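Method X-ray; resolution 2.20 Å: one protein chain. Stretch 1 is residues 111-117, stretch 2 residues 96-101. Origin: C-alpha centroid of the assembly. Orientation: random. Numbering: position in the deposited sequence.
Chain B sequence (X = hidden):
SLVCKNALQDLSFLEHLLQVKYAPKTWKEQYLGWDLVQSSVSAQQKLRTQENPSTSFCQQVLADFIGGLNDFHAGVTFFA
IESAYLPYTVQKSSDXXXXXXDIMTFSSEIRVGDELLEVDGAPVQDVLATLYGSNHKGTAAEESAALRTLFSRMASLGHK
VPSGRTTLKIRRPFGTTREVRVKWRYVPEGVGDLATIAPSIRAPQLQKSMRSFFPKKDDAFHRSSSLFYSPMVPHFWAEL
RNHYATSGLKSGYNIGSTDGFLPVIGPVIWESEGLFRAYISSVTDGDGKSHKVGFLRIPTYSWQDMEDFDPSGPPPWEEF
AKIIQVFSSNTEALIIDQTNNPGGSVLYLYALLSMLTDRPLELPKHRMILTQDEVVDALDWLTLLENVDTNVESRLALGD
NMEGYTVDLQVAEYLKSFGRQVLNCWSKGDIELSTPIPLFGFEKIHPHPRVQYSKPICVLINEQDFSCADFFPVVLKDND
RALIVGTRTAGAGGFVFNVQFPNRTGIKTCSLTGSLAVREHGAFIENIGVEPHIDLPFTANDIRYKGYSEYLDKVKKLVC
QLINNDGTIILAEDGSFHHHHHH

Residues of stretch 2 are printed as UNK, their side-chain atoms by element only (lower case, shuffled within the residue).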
# COMPACT_ATOMS: atom_id res chain seq x y z
N ARG B 111 2.66 -5.09 44.44
CA ARG B 111 2.17 -3.73 44.62
C ARG B 111 3.02 -2.74 43.84
O ARG B 111 4.19 -3.01 43.54
CB ARG B 111 2.25 -3.28 46.09
CG ARG B 111 1.53 -4.09 47.13
CD ARG B 111 1.55 -3.31 48.44
NE ARG B 111 1.61 -4.19 49.61
CZ ARG B 111 2.74 -4.56 50.21
NH1 ARG B 111 3.91 -4.14 49.76
NH2 ARG B 111 2.69 -5.36 51.25
N VAL B 112 2.44 -1.59 43.51
CA VAL B 112 3.18 -0.55 42.83
C VAL B 112 4.25 -0.17 43.85
O VAL B 112 3.95 -0.04 45.03
CB VAL B 112 2.30 0.69 42.57
CG1 VAL B 112 3.17 1.91 42.25
CG2 VAL B 112 1.33 0.41 41.44
N GLY B 113 5.49 -0.02 43.40
CA GLY B 113 6.55 0.34 44.33
C GLY B 113 7.49 -0.82 44.63
O GLY B 113 8.58 -0.61 45.16
N ASP B 114 7.05 -2.04 44.33
CA ASP B 114 7.86 -3.24 44.54
C ASP B 114 9.03 -3.19 43.57
O ASP B 114 8.89 -2.67 42.45
CB ASP B 114 7.07 -4.51 44.21
CG ASP B 114 6.01 -4.83 45.24
OD1 ASP B 114 5.13 -5.66 44.92
OD2 ASP B 114 6.06 -4.26 46.35
N GLU B 115 10.17 -3.73 43.98
CA GLU B 115 11.33 -3.76 43.11
C GLU B 115 11.37 -5.15 42.50
O GLU B 115 11.22 -6.15 43.21
CB GLU B 115 12.62 -3.51 43.89
CG GLU B 115 13.82 -3.35 42.97
CD GLU B 115 15.17 -3.37 43.68
OE1 GLU B 115 15.21 -3.23 44.93
OE2 GLU B 115 16.20 -3.52 42.99
N LEU B 116 11.56 -5.22 41.18
CA LEU B 116 11.64 -6.50 40.51
C LEU B 116 13.09 -6.95 40.61
O LEU B 116 14.00 -6.25 40.18
CB LEU B 116 11.25 -6.38 39.03
CG LEU B 116 11.40 -7.65 38.20
CD1 LEU B 116 10.62 -8.79 38.85
CD2 LEU B 116 10.89 -7.41 36.78
N LEU B 117 13.30 -8.13 41.19
CA LEU B 117 14.66 -8.65 41.35
C LEU B 117 15.04 -9.74 40.36
O LEU B 117 16.07 -9.64 39.69
CB LEU B 117 14.84 -9.18 42.78
CG LEU B 117 14.74 -8.13 43.89
CD1 LEU B 117 14.89 -8.82 45.24
CD2 LEU B 117 15.83 -7.07 43.71
N UNK B 96 19.41 2.47 38.75
CA UNK B 96 19.50 1.14 38.17
C UNK B 96 18.55 0.06 38.65
O UNK B 96 18.68 -1.10 38.25
N UNK B 97 17.58 0.41 39.48
CA UNK B 97 16.65 -0.60 39.96
C UNK B 97 15.34 -0.57 39.17
O UNK B 97 14.93 0.48 38.68
n UNK B 97 17.18 0.97 44.10
n UNK B 97 16.72 2.77 45.48
c UNK B 97 17.31 -0.45 43.80
c UNK B 97 16.81 1.46 45.29
n UNK B 97 16.54 0.62 46.29
c UNK B 97 16.39 -0.40 41.45
c UNK B 97 17.60 -0.70 42.33
N UNK B 98 14.71 -1.73 39.05
CA UNK B 98 13.46 -1.84 38.32
C UNK B 98 12.27 -1.86 39.28
O UNK B 98 12.24 -2.67 40.20
c UNK B 98 15.81 -3.47 36.68
c UNK B 98 13.45 -3.10 37.46
c UNK B 98 14.19 -2.69 35.10
c UNK B 98 16.79 -3.44 35.69
c UNK B 98 14.50 -3.10 36.39
c UNK B 98 15.17 -2.65 34.10
c UNK B 98 16.47 -3.03 34.40
N UNK B 99 11.31 -0.97 39.05
CA UNK B 99 10.13 -0.88 39.90
C UNK B 99 8.82 -1.06 39.15
O UNK B 99 8.68 -0.62 38.01
c UNK B 99 13.39 1.18 43.27
c UNK B 99 12.39 1.35 41.09
c UNK B 99 11.23 0.73 41.55
c UNK B 99 13.47 1.58 41.94
c UNK B 99 10.07 0.46 40.62
c UNK B 99 12.24 0.56 43.75
o UNK B 99 14.45 1.37 44.11
c UNK B 99 11.17 0.34 42.89
N UNK B 100 7.86 -1.71 39.80
CA UNK B 100 6.54 -1.90 39.21
C UNK B 100 5.83 -0.55 39.34
O UNK B 100 5.75 0.01 40.44
c UNK B 100 7.27 -4.93 40.45
c UNK B 100 7.74 -6.22 40.19
c UNK B 100 5.75 -2.98 39.97
c UNK B 100 6.11 -6.44 38.44
c UNK B 100 6.23 -4.39 39.71
c UNK B 100 7.15 -6.98 39.18
c UNK B 100 5.65 -5.15 38.70
N UNK B 101 5.34 -0.00 38.23
CA UNK B 101 4.63 1.27 38.26
C UNK B 101 3.17 1.08 37.90
O UNK B 101 2.38 2.03 37.96
c UNK B 101 6.59 2.76 37.83
c UNK B 101 5.24 2.32 37.31
c UNK B 101 5.34 1.74 35.89
O HOH W 1 15.76 -3.96 40.35

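Position 96 carries no side-chain atoms, and nothing of it touches stretch 1. Its phi/psi of 84/6 would jam a CB against the carbonyl oxygen of the preceding residue, so the backbone itself calls for glycine: Gly-96.

Position 97 has seven side-chain atoms: three carbons in a row, a nitrogen, then a carbon bearing two more nitrogens. That is a guanidinium on a carbon stem, and one of the stem carbons comes close to the carboxylate of Glu-115; the residue is Arg-97. Its CG lies 3.2 Å from Glu-115 OE2, yet the charges do not pair closely: Glu-115 OE1 to Arg-97 NH1 is 4.3 Å, beyond a salt bridge. The carboxylate meets the aliphatic stem instead.

Position 98 shows seven carbons, one leading into a six-membered ring with no heteroatom. Its CB sits 4.3 Å from Leu-116 CB, both on the same face of the sheet, while the end of the ring leads away. This is Phe-98. The backbone does more: Leu-116 N donates to Phe-98 O at 2.8 Å, and a water accepts from Phe-98 N while donating to Leu-116 O and Glu-115 OE2.

Position 99 has a CB and a six-carbon ring bearing one oxygen; the ring touches Gly-113 O and Glu-115 CB. That makes it Tyr-99. It forms an antiparallel, non-hydrogen-bonded pair with Glu-115, their CA atoms 4.5 Å apart and both side chains on one face. Gly-113 O approaches the ring edge, 3.6 Å from Tyr-99 CD2, and Glu-115 CB lies 4.1 Å from Tyr-99 CE2.

Position 100 again has seven carbons, a CB and an unsubstituted ring. Its CB points toward stretch 1, and ring carbons touch the CB atoms of Asp-114 and Leu-116: Phe-100. It has the largest covered area of the six. Its CE1 packs 3.7 Å from Leu-116 CB, and its CD1 lies 3.8 Å from Asp-114 CB.

Position 101 has three carbons, two of them branching from the first. Its CA-to-CB bond points away from stretch 1, and the side-chain carbons come no nearer to it than 5.4 Å; the contact is made by the backbone, the carbonyl O of 101 lying 4.0 Å from Val-112 CG2. The residue is Val-101.

The contact works by fastening a turn and the strand after it to one neighbouring strand. The type II turn from Arg-111 to Asp-114 is closed by Asp-114 N to Arg-111 O at 3.1 Å, and Asp-114 OD1 accepts from Arg-111 N at 2.6 Å. Phe-100 then binds this corner through both backbone groups: its N donates to Asp-114 O, and its O accepts from Gly-113 N, each at 3.0 Å. The rule is economical: backbone bonds set the register, glycine permits the turn, and an aromatic ring covers the step from turn to strand.

Stretch 2, residues 96-101: GRFYFV
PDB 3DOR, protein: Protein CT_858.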